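Local coordinates for SusD superfamily protein (PDB 3OTN), which probably binds glycans at the bacterial outer membrane for nutrient uptake, as a member of the SusD family, at residues 71-75 / 463-467; 195-199 / 366-370; 228-232 / 360-364; 311-315 / 342-346. The contacts are given in a common frame with arbitrary orientation. Residues are numbered along the deposited sequence.

Contact 1 (71-75 / 463-467); sequences LVSDR and FPIPL. With EDO (1,2-ethanediol), chain L.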
loop_
_atom_site.group_PDB
_atom_site.type_symbol
_atom_site.label_atom_id
_atom_site.label_comp_id
_atom_site.label_asym_id
_atom_site.label_seq_id
_atom_site.Cartn_x
_atom_site.Cartn_y
_atom_site.Cartn_z
ATOM N N LEU A 71 7.066 1.718 -21.757
ATOM C CA LEU A 71 6.384 0.883 -22.742
ATOM C C LEU A 71 5.362 -0.057 -22.101
ATOM O O LEU A 71 5.016 -1.069 -22.676
ATOM C CB LEU A 71 7.400 0.027 -23.500
ATOM C CG LEU A 71 8.460 0.770 -24.298
ATOM C CD1 LEU A 71 9.319 -0.266 -25.032
ATOM C CD2 LEU A 71 7.787 1.749 -25.262
ATOM N N VAL A 72 4.895 0.285 -20.919
ATOM C CA VAL A 72 3.791 -0.397 -20.281
ATOM C C VAL A 72 2.601 -0.461 -21.267
ATOM O O VAL A 72 2.313 0.519 -21.999
ATOM C CB VAL A 72 3.438 0.292 -18.944
ATOM C CG1 VAL A 72 2.134 -0.255 -18.331
ATOM C CG2 VAL A 72 4.593 0.087 -17.944
ATOM N N SER A 73 1.978 -1.636 -21.330
ATOM C CA SER A 73 0.897 -1.912 -22.297
ATOM C C SER A 73 -0.195 -2.727 -21.625
ATOM O O SER A 73 -0.066 -3.128 -20.443
ATOM C CB SER A 73 1.438 -2.688 -23.509
ATOM O OG SER A 73 1.653 -4.057 -23.203
ATOM N N ASP A 74 -1.259 -2.998 -22.384
ATOM C CA ASP A 74 -2.345 -3.843 -21.879
ATOM C C ASP A 74 -1.908 -5.302 -21.639
ATOM O O ASP A 74 -2.643 -6.055 -21.044
ATOM C CB ASP A 74 -3.577 -3.767 -22.802
ATOM C CG ASP A 74 -3.278 -4.119 -24.227
ATOM O OD1 ASP A 74 -2.155 -4.621 -24.527
ATOM O OD2 ASP A 74 -4.180 -3.859 -25.060
ATOM N N ARG A 75 -0.730 -5.684 -22.125
ATOM C CA ARG A 75 -0.122 -6.995 -21.849
ATOM C C ARG A 75 0.895 -6.984 -20.686
ATOM O O ARG A 75 1.446 -8.030 -20.359
ATOM C CB ARG A 75 0.589 -7.519 -23.092
ATOM C CG ARG A 75 -0.337 -7.956 -24.173
ATOM C CD ARG A 75 0.463 -8.299 -25.428
ATOM N NE ARG A 75 -0.434 -8.679 -26.499
ATOM C CZ ARG A 75 -1.011 -9.871 -26.630
ATOM N NH1 ARG A 75 -0.762 -10.865 -25.775
ATOM N NH2 ARG A 75 -1.803 -10.085 -27.667
ATOM N N PHE A 463 -2.734 3.106 -15.130
ATOM C CA PHE A 463 -2.312 1.857 -15.728
ATOM C C PHE A 463 -3.387 1.390 -16.686
ATOM O O PHE A 463 -4.547 1.774 -16.552
ATOM C CB PHE A 463 -2.003 0.781 -14.669
ATOM C CG PHE A 463 -0.705 1.022 -13.953
ATOM C CD1 PHE A 463 0.513 0.878 -14.629
ATOM C CD2 PHE A 463 -0.680 1.394 -12.636
ATOM C CE1 PHE A 463 1.702 1.123 -13.997
ATOM C CE2 PHE A 463 0.543 1.632 -11.995
ATOM C CZ PHE A 463 1.701 1.485 -12.661
ATOM N N PRO A 464 -3.005 0.548 -17.659
ATOM C CA PRO A 464 -3.980 0.111 -18.646
ATOM C C PRO A 464 -4.964 -0.902 -18.084
ATOM O O PRO A 464 -4.632 -1.669 -17.150
ATOM C CB PRO A 464 -3.116 -0.591 -19.725
ATOM C CG PRO A 464 -1.742 -0.525 -19.284
ATOM C CD PRO A 464 -1.675 -0.043 -17.890
ATOM N N ILE A 465 -6.132 -0.949 -18.693
ATOM C CA ILE A 465 -7.078 -2.022 -18.447
ATOM C C ILE A 465 -6.436 -3.223 -19.141
ATOM O O ILE A 465 -5.988 -3.086 -20.256
ATOM C CB ILE A 465 -8.453 -1.734 -19.050
ATOM C CG1 ILE A 465 -8.995 -0.353 -18.612
ATOM C CG2 ILE A 465 -9.432 -2.846 -18.689
ATOM C CD1 ILE A 465 -8.945 -0.063 -17.102
ATOM N N PRO A 466 -6.354 -4.388 -18.471
ATOM C CA PRO A 466 -5.728 -5.582 -19.075
ATOM C C PRO A 466 -6.371 -6.048 -20.358
ATOM O O PRO A 466 -7.600 -6.083 -20.458
ATOM C CB PRO A 466 -5.949 -6.667 -18.014
ATOM C CG PRO A 466 -6.102 -5.988 -16.779
ATOM C CD PRO A 466 -6.737 -4.645 -17.069
ATOM N N LEU A 467 -5.537 -6.446 -21.309
ATOM C CA LEU A 467 -5.986 -6.934 -22.573
ATOM C C LEU A 467 -6.956 -8.087 -22.383
ATOM O O LEU A 467 -7.969 -8.107 -23.048
ATOM C CB LEU A 467 -4.818 -7.408 -23.444
ATOM C CG LEU A 467 -5.197 -7.893 -24.855
ATOM C CD1 LEU A 467 -5.972 -6.826 -25.623
ATOM C CD2 LEU A 467 -3.923 -8.330 -25.632
HETATM C C1 EDO L . 2.572 3.643 -22.879
HETATM O O1 EDO L . 3.441 2.910 -22.023
HETATM C C2 EDO L . 3.300 3.929 -24.172
HETATM O O2 EDO L . 4.303 4.887 -23.859
#

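Contact 2 (195-199 / 366-370); sequences ADVYL and MYAEA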
loop_
_atom_site.group_PDB
_atom_site.type_symbol
_atom_site.label_atom_id
_atom_site.label_comp_id
_atom_site.label_asym_id
_atom_site.label_seq_id
_atom_site.Cartn_x
_atom_site.Cartn_y
_atom_site.Cartn_z
ATOM N N ALA A 195 -9.864 8.598 5.815
ATOM C CA ALA A 195 -8.937 9.744 5.737
ATOM C C ALA A 195 -8.246 9.811 4.351
ATOM O O ALA A 195 -8.159 10.857 3.716
ATOM C CB ALA A 195 -7.885 9.689 6.858
ATOM N N ASP A 196 -7.782 8.669 3.905
ATOM C CA ASP A 196 -7.055 8.547 2.665
ATOM C C ASP A 196 -7.996 8.808 1.467
ATOM O O ASP A 196 -7.609 9.502 0.493
ATOM C CB ASP A 196 -6.425 7.147 2.604
ATOM C CG ASP A 196 -5.278 7.028 1.602
ATOM O OD1 ASP A 196 -4.960 7.993 0.890
ATOM O OD2 ASP A 196 -4.709 5.914 1.501
ATOM N N VAL A 197 -9.211 8.265 1.537
ATOM C CA VAL A 197 -10.226 8.506 0.515
ATOM C C VAL A 197 -10.501 9.999 0.319
ATOM O O VAL A 197 -10.420 10.503 -0.781
ATOM C CB VAL A 197 -11.531 7.718 0.807
ATOM C CG1 VAL A 197 -12.692 8.217 -0.044
ATOM C CG2 VAL A 197 -11.266 6.198 0.590
ATOM N N TYR A 198 -10.793 10.700 1.398
ATOM C CA TYR A 198 -11.068 12.121 1.318
ATOM C C TYR A 198 -9.861 12.986 0.930
ATOM O O TYR A 198 -10.011 13.935 0.165
ATOM C CB TYR A 198 -11.630 12.584 2.656
ATOM C CG TYR A 198 -13.086 12.271 2.897
ATOM C CD1 TYR A 198 -14.056 12.427 1.881
ATOM C CD2 TYR A 198 -13.537 11.984 4.173
ATOM C CE1 TYR A 198 -15.405 12.239 2.132
ATOM C CE2 TYR A 198 -14.900 11.785 4.426
ATOM C CZ TYR A 198 -15.827 11.909 3.421
ATOM O OH TYR A 198 -17.187 11.749 3.706
ATOM N N LEU A 199 -8.667 12.642 1.436
ATOM C CA LEU A 199 -7.442 13.318 1.033
ATOM C C LEU A 199 -7.215 13.180 -0.477
ATOM O O LEU A 199 -6.877 14.164 -1.147
ATOM C CB LEU A 199 -6.229 12.764 1.796
ATOM C CG LEU A 199 -4.843 13.318 1.459
ATOM C CD1 LEU A 199 -4.784 14.826 1.650
ATOM C CD2 LEU A 199 -3.746 12.522 2.296
HETATM N N MSE A 366 -0.838 11.787 7.013
HETATM C CA MSE A 366 -2.105 12.168 6.357
HETATM C C MSE A 366 -2.829 13.261 7.120
HETATM O O MSE A 366 -3.380 14.155 6.489
HETATM C CB MSE A 366 -3.028 10.961 6.147
HETATM C CG MSE A 366 -2.529 10.007 5.083
HETATM SE SE MSE A 366 -3.958 8.797 4.535
HETATM C CE MSE A 366 -4.200 7.815 6.161
ATOM N N TYR A 367 -2.807 13.213 8.460
ATOM C CA TYR A 367 -3.348 14.329 9.250
ATOM C C TYR A 367 -2.611 15.638 8.957
ATOM O O TYR A 367 -3.272 16.647 8.653
ATOM C CB TYR A 367 -3.364 14.094 10.774
ATOM C CG TYR A 367 -3.898 15.332 11.511
ATOM C CD1 TYR A 367 -5.263 15.577 11.618
ATOM C CD2 TYR A 367 -3.025 16.280 12.045
ATOM C CE1 TYR A 367 -5.743 16.746 12.245
ATOM C CE2 TYR A 367 -3.491 17.421 12.686
ATOM C CZ TYR A 367 -4.859 17.644 12.774
ATOM O OH TYR A 367 -5.310 18.772 13.393
ATOM N N ALA A 368 -1.276 15.641 9.080
ATOM C CA ALA A 368 -0.465 16.854 8.807
ATOM C C ALA A 368 -0.754 17.416 7.411
ATOM O O ALA A 368 -0.894 18.631 7.251
ATOM C CB ALA A 368 1.040 16.594 8.959
ATOM N N GLU A 369 -0.834 16.536 6.416
ATOM C CA GLU A 369 -1.078 16.970 5.036
ATOM C C GLU A 369 -2.454 17.583 4.859
ATOM O O GLU A 369 -2.581 18.682 4.342
ATOM C CB GLU A 369 -0.828 15.832 4.029
ATOM C CG GLU A 369 -1.008 16.305 2.574
ATOM C CD GLU A 369 -0.523 15.309 1.509
ATOM O OE1 GLU A 369 -0.032 14.241 1.863
ATOM O OE2 GLU A 369 -0.605 15.644 0.304
ATOM N N ALA A 370 -3.485 16.878 5.294
ATOM C CA ALA A 370 -4.854 17.385 5.212
ATOM C C ALA A 370 -5.038 18.699 5.978
ATOM O O ALA A 370 -5.715 19.629 5.495
ATOM C CB ALA A 370 -5.851 16.324 5.742
#

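Contact 3 (228-232 / 360-364); sequences EYTLF and YTDVL. With EDO (1,2-ethanediol), chain S.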
loop_
_atom_site.group_PDB
_atom_site.type_symbol
_atom_site.label_atom_id
_atom_site.label_comp_id
_atom_site.label_asym_id
_atom_site.label_seq_id
_atom_site.Cartn_x
_atom_site.Cartn_y
_atom_site.Cartn_z
ATOM N N GLU A 228 -5.279 4.319 20.772
ATOM C CA GLU A 228 -5.219 2.886 20.528
ATOM C C GLU A 228 -3.990 2.476 19.725
ATOM O O GLU A 228 -3.809 1.290 19.497
ATOM C CB GLU A 228 -6.415 2.472 19.693
ATOM C CG GLU A 228 -7.740 2.840 20.320
ATOM C CD GLU A 228 -8.368 1.737 21.112
ATOM O OE1 GLU A 228 -7.684 0.748 21.426
ATOM O OE2 GLU A 228 -9.569 1.882 21.416
ATOM N N TYR A 229 -3.231 3.451 19.208
ATOM C CA TYR A 229 -2.029 3.189 18.398
ATOM C C TYR A 229 -0.913 4.089 18.928
ATOM O O TYR A 229 -1.169 5.197 19.421
ATOM C CB TYR A 229 -2.270 3.460 16.901
ATOM C CG TYR A 229 -3.471 2.704 16.351
ATOM C CD1 TYR A 229 -3.377 1.365 16.044
ATOM C CD2 TYR A 229 -4.724 3.316 16.246
ATOM C CE1 TYR A 229 -4.477 0.629 15.602
ATOM C CE2 TYR A 229 -5.839 2.604 15.785
ATOM C CZ TYR A 229 -5.708 1.262 15.466
ATOM O OH TYR A 229 -6.769 0.540 14.994
ATOM N N THR A 230 0.315 3.607 18.799
ATOM C CA THR A 230 1.506 4.312 19.255
ATOM C C THR A 230 2.567 4.154 18.188
ATOM O O THR A 230 2.566 3.165 17.454
ATOM C CB THR A 230 2.055 3.718 20.583
ATOM O OG1 THR A 230 2.156 2.299 20.441
ATOM C CG2 THR A 230 1.135 4.016 21.743
ATOM N N LEU A 231 3.433 5.149 18.072
ATOM C CA LEU A 231 4.551 5.097 17.140
ATOM C C LEU A 231 5.607 4.086 17.643
ATOM O O LEU A 231 5.886 4.008 18.836
ATOM C CB LEU A 231 5.184 6.480 16.996
ATOM C CG LEU A 231 4.437 7.525 16.166
ATOM C CD1 LEU A 231 5.195 8.881 16.236
ATOM C CD2 LEU A 231 4.254 7.081 14.726
ATOM N N PHE A 232 6.179 3.313 16.731
ATOM C CA PHE A 232 7.340 2.478 17.054
ATOM C C PHE A 232 8.518 3.395 17.342
ATOM O O PHE A 232 8.659 4.448 16.726
ATOM C CB PHE A 232 7.733 1.573 15.859
ATOM C CG PHE A 232 6.719 0.520 15.539
ATOM C CD1 PHE A 232 6.208 -0.297 16.535
ATOM C CD2 PHE A 232 6.318 0.312 14.225
ATOM C CE1 PHE A 232 5.266 -1.303 16.236
ATOM C CE2 PHE A 232 5.374 -0.695 13.922
ATOM C CZ PHE A 232 4.855 -1.478 14.924
ATOM N N TYR A 360 0.095 3.557 11.666
ATOM C CA TYR A 360 -0.092 4.856 12.319
ATOM C C TYR A 360 0.768 5.973 11.768
ATOM O O TYR A 360 0.289 7.122 11.653
ATOM C CB TYR A 360 0.167 4.679 13.809
ATOM C CG TYR A 360 -0.276 5.782 14.734
ATOM C CD1 TYR A 360 -1.548 6.315 14.659
ATOM C CD2 TYR A 360 0.545 6.184 15.771
ATOM C CE1 TYR A 360 -1.963 7.262 15.565
ATOM C CE2 TYR A 360 0.142 7.128 16.682
ATOM C CZ TYR A 360 -1.107 7.658 16.577
ATOM O OH TYR A 360 -1.497 8.600 17.466
ATOM N N THR A 361 2.014 5.678 11.398
ATOM C CA THR A 361 2.874 6.751 10.807
ATOM C C THR A 361 2.234 7.418 9.579
ATOM O O THR A 361 2.233 8.649 9.466
ATOM C CB THR A 361 4.307 6.282 10.486
ATOM O OG1 THR A 361 4.971 5.923 11.696
ATOM C CG2 THR A 361 5.129 7.398 9.779
ATOM N N ASP A 362 1.654 6.604 8.698
ATOM C CA ASP A 362 0.945 7.064 7.500
ATOM C C ASP A 362 -0.237 7.942 7.908
ATOM O O ASP A 362 -0.418 9.022 7.374
ATOM C CB ASP A 362 0.444 5.835 6.730
ATOM C CG ASP A 362 -0.108 6.138 5.322
ATOM O OD1 ASP A 362 -0.152 7.307 4.828
ATOM O OD2 ASP A 362 -0.496 5.119 4.683
ATOM N N VAL A 363 -0.981 7.506 8.915
ATOM C CA VAL A 363 -2.156 8.253 9.357
ATOM C C VAL A 363 -1.738 9.624 9.923
ATOM O O VAL A 363 -2.387 10.611 9.633
ATOM C CB VAL A 363 -3.013 7.489 10.353
ATOM C CG1 VAL A 363 -4.170 8.388 10.868
ATOM C CG2 VAL A 363 -3.567 6.220 9.710
ATOM N N LEU A 364 -0.686 9.665 10.738
ATOM C CA LEU A 364 -0.150 10.931 11.257
ATOM C C LEU A 364 0.254 11.915 10.124
ATOM O O LEU A 364 -0.099 13.108 10.146
ATOM C CB LEU A 364 1.061 10.672 12.150
ATOM C CG LEU A 364 0.875 9.869 13.448
ATOM C CD1 LEU A 364 2.120 9.939 14.328
ATOM C CD2 LEU A 364 -0.347 10.370 14.196
HETATM C C1 EDO S . 0.521 12.623 18.332
HETATM O O1 EDO S . 1.283 13.789 18.664
HETATM C C2 EDO S . 1.463 11.465 18.028
HETATM O O2 EDO S . 0.842 10.233 18.420
#

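Contact 4 (311-315 / 342-346); sequences NYKGH and QVAVD. With EDO (1,2-ethanediol), chain O.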
loop_
_atom_site.group_PDB
_atom_site.type_symbol
_atom_site.label_atom_id
_atom_site.label_comp_id
_atom_site.label_asym_id
_atom_site.label_seq_id
_atom_site.Cartn_x
_atom_site.Cartn_y
_atom_site.Cartn_z
ATOM N N ASN A 311 25.972 -5.098 3.038
ATOM C CA ASN A 311 26.728 -6.302 3.259
ATOM C C ASN A 311 25.924 -7.307 4.114
ATOM O O ASN A 311 24.986 -6.935 4.836
ATOM C CB ASN A 311 28.082 -5.957 3.908
ATOM C CG ASN A 311 27.937 -5.477 5.348
ATOM O OD1 ASN A 311 27.476 -6.213 6.211
ATOM N ND2 ASN A 311 28.344 -4.244 5.608
ATOM N N TYR A 312 26.296 -8.573 4.015
ATOM C CA TYR A 312 25.690 -9.638 4.828
ATOM C C TYR A 312 26.684 -10.787 4.870
ATOM O O TYR A 312 27.880 -10.550 4.722
ATOM C CB TYR A 312 24.272 -10.025 4.321
ATOM C CG TYR A 312 23.365 -10.528 5.424
ATOM C CD1 TYR A 312 22.870 -9.669 6.401
ATOM C CD2 TYR A 312 23.019 -11.888 5.515
ATOM C CE1 TYR A 312 22.059 -10.148 7.466
ATOM C CE2 TYR A 312 22.215 -12.362 6.567
ATOM C CZ TYR A 312 21.737 -11.486 7.524
ATOM O OH TYR A 312 20.960 -11.980 8.537
ATOM N N LYS A 313 26.270 -11.975 5.262
ATOM C CA LYS A 313 27.136 -13.151 5.210
ATOM C C LYS A 313 26.444 -14.177 4.334
ATOM O O LYS A 313 25.214 -14.198 4.257
ATOM C CB LYS A 313 27.354 -13.724 6.612
ATOM C CG LYS A 313 27.908 -12.727 7.638
ATOM C CD LYS A 313 28.417 -13.424 8.930
ATOM C CE LYS A 313 28.663 -12.417 10.056
ATOM N NZ LYS A 313 29.346 -13.008 11.239
ATOM N N GLY A 314 27.226 -15.012 3.669
ATOM C CA GLY A 314 26.680 -16.128 2.911
ATOM C C GLY A 314 26.038 -17.130 3.859
ATOM O O GLY A 314 26.531 -17.361 4.953
ATOM N N HIS A 315 24.928 -17.717 3.442
ATOM C CA HIS A 315 24.222 -18.671 4.298
ATOM C C HIS A 315 24.993 -20.011 4.271
ATOM O O HIS A 315 25.485 -20.388 3.207
ATOM C CB HIS A 315 22.788 -18.856 3.808
ATOM C CG HIS A 315 21.942 -19.658 4.735
ATOM N ND1 HIS A 315 21.882 -21.037 4.683
ATOM C CD2 HIS A 315 21.122 -19.284 5.744
ATOM C CE1 HIS A 315 21.050 -21.477 5.606
ATOM N NE2 HIS A 315 20.580 -20.435 6.270
ATOM N N GLN A 342 14.504 -11.579 9.762
ATOM C CA GLN A 342 15.790 -12.188 9.956
ATOM C C GLN A 342 15.714 -13.684 10.258
ATOM O O GLN A 342 16.528 -14.456 9.754
ATOM C CB GLN A 342 16.562 -11.476 11.052
ATOM C CG GLN A 342 18.010 -11.935 11.144
ATOM C CD GLN A 342 18.895 -10.927 11.846
ATOM O OE1 GLN A 342 18.509 -10.374 12.891
ATOM N NE2 GLN A 342 20.087 -10.661 11.267
ATOM N N VAL A 343 14.729 -14.097 11.049
ATOM C CA VAL A 343 14.493 -15.524 11.284
ATOM C C VAL A 343 14.176 -16.252 9.968
ATOM O O VAL A 343 14.686 -17.338 9.720
ATOM C CB VAL A 343 13.379 -15.766 12.357
ATOM C CG1 VAL A 343 13.008 -17.248 12.418
ATOM C CG2 VAL A 343 13.903 -15.287 13.751
ATOM N N ALA A 344 13.378 -15.627 9.114
ATOM C CA ALA A 344 13.009 -16.233 7.836
ATOM C C ALA A 344 14.240 -16.360 6.920
ATOM O O ALA A 344 14.488 -17.430 6.315
ATOM C CB ALA A 344 11.872 -15.445 7.166
ATOM N N VAL A 345 15.029 -15.295 6.868
ATOM C CA VAL A 345 16.168 -15.232 5.950
ATOM C C VAL A 345 17.286 -16.145 6.427
ATOM O O VAL A 345 17.863 -16.853 5.618
ATOM C CB VAL A 345 16.679 -13.773 5.743
ATOM C CG1 VAL A 345 17.980 -13.717 4.852
ATOM C CG2 VAL A 345 15.568 -12.892 5.147
ATOM N N ASP A 346 17.620 -16.094 7.712
ATOM C CA ASP A 346 18.726 -16.871 8.253
ATOM C C ASP A 346 18.421 -18.339 8.498
ATOM O O ASP A 346 19.345 -19.165 8.467
ATOM C CB ASP A 346 19.229 -16.300 9.586
ATOM C CG ASP A 346 19.891 -14.940 9.461
ATOM O OD1 ASP A 346 20.200 -14.467 8.349
ATOM O OD2 ASP A 346 20.105 -14.334 10.525
HETATM C C1 EDO O . 30.336 -2.903 2.452
HETATM O O1 EDO O . 29.482 -2.648 3.563
HETATM C C2 EDO O . 30.776 -1.572 1.837
HETATM O O2 EDO O . 29.676 -0.984 1.147
#

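Contact 1 (71-75 / 463-467)
A single backbone hydrogen bond ties together two irregular segments that lie 388 residues apart in the sequence: L467 N donates to D74 O at 2.9 Å, with an N-H...O angle of 169°, close to linear. L467 opens helix 467-472 and P466 occupies its N-cap position, so the bond gives a first-turn amide, which has no acceptor inside its own helix, a carbonyl from the other end of the chain. The two backbones run in similar directions, 25° apart end to end, and converge along their length: the CA atoms of V72 and F463 are 7.9 Å apart, those of D74 and P466 4.7 Å. At the wider end V72 CG1 packs on P464 CD at 3.8 Å and meets the edge of the F463 ring, 4.2 Å from CD1. At the tighter end L467 CD2 lies over one face of the R75 guanidinium, 3.4 Å from NH2, while L467 CD1 approaches D74 OD2 at 3.5 Å. Within 71-75 an ST turn, R75 N to S73 OG at 3.1 Å, shapes the bend just beside the bonded carbonyl. Helices line much of the 463-467 side: F463 reaches F67 of helix 64-68 and I132 of helix 108-133, I465 rests on W83 and F133, and P466 packs against I79 and E80 of helix 79-100.

Contact 2 (195-199 / 366-370)
M366, a selenomethionine in this crystal, lays its side chain across helix 187-202, its SE 3.5 Å from D196 CB and its CE 4.2 Å from A195 CB. L199 reaches back from one turn further along: its CD2 sits 3.9 Å from M366 CG and 4.1 Å from E369 OE1, while its CD1 comes within 4.5 Å of A370 CB. These contacts bridge short helical segments whose axes approach to 10.7 Å and cross at +29°, with their N-to-C directions roughly parallel. At such a separation the long side chains of M366 and L199 fill the gap, and they account for most of the 263 Å² buried. This is a parallel packing of sequence-distant helices, not a repeat hairpin, within a helical core whose families belong to the TPR clan. The two buried acidic groups find partners elsewhere: D196 OD2 is hydrogen-bonded to Y358 OH, and E369 OE2 forms a salt bridge with R430. All six touching residues are buried. Helix 156-172 packs on V197 and Y198, helix 210-225 touches Y198 and L199, and helices 380-392 and 403-418 cover the 366-370 side through Y367, A368 and E369.

Contact 3 (228-232 / 360-364)
The start of helix 360-375 meets an extended loop that follows helix 210-225, forming a buried aromatic and aliphatic seam beside a small site occupied by 1,2-ethanediol. The best-defined element is a CH-pi contact: Y229 CB stands 3.8 Å from the centroid of the Y360 ring and 17° off its normal, so it lies over the face. Although the CA-to-CB bond of Y229 points toward the helix, its own ring leads away, which leaves the methylene to make this approach. The loop backbone then passes along the Y360 ring, with Y229 O 3.6 Å from CE2 and L231 N near the ring plane, 3.8 Å from CD2. The loop thus closes over the first turn of helix 360-375, part of a helical core that is probably TPR-like, as the family's clan suggests; the L364 N to Y360 O bond of 2.9 Å shows that this turn is regular. Further on, L231 CD2 inserts between T361 and L364, 3.3 Å from T361 OG1 and 3.6 Å from L364 CD1. T361 OG1 itself is hydrogen-bonded to E248 OE1, and I385 and I389 of helix 380-392 border the same patch. Y360 OH is hydrogen-bonded at 3.0 Å to O2 of the ethanediol, which probably comes from the crystallisation liquor; Q381 and Q388 also bind that molecule.

Contact 4 (311-315 / 342-346)
Y312 OH donates to D346 OD1 at 2.6 Å and accepts from Q342 NE2 at 3.2 Å, the latter with an N-H...O angle of 175°. Thus one phenol joins the end of strand 308-312, the middle strand of a three-stranded antiparallel sheet, to two residues one turn apart on the short helix 342-348. Both partners lie near the plane of the Y312 ring, at its edge, as expected for bonds made through the hydroxyl. The i to i+4 bond from D346 N to Q342 O, 2.8 Å long, sets these two side chains on the same side of the helix. A third bond comes from the loop after the strand: H315 NE2 donates to D346 O at 2.8 Å with an angle of 134°, while its ND1 is hydrogen-bonded to S317. D346 therefore receives both strand and loop, one through its carboxylate and the other through its backbone carbonyl. Packing is slight in comparison, with 210 Å² buried at this surface contact. F340 meets the Y312 ring with the planes at about 55°, and V345 lies against S276 and F340. H315 CD2 comes to 4.1 Å from V345 O.

In the fold
The four contacts are nested along the chain: contact 1 closes the longest loop, contact 2 lies inside it, contact 3 inside that, and contact 4 innermost. Contacts 2 and 3 share helix 360-375, using successive parts of it, with centres 14 Å apart; this one helix therefore packs against both helix 187-202 and the loop after helix 210-225. Contact 1 lies 30 Å from contact 2 and 36 Å from contact 3, centre to centre, bringing the C-terminal end of the chain back to its N-terminal part. Contact 4, 29 to 38 Å from the other centres, fastens the small sheet at the periphery. Contacts 1 and 2 each join the N-terminal family region to the SusD region, so the two form one structure.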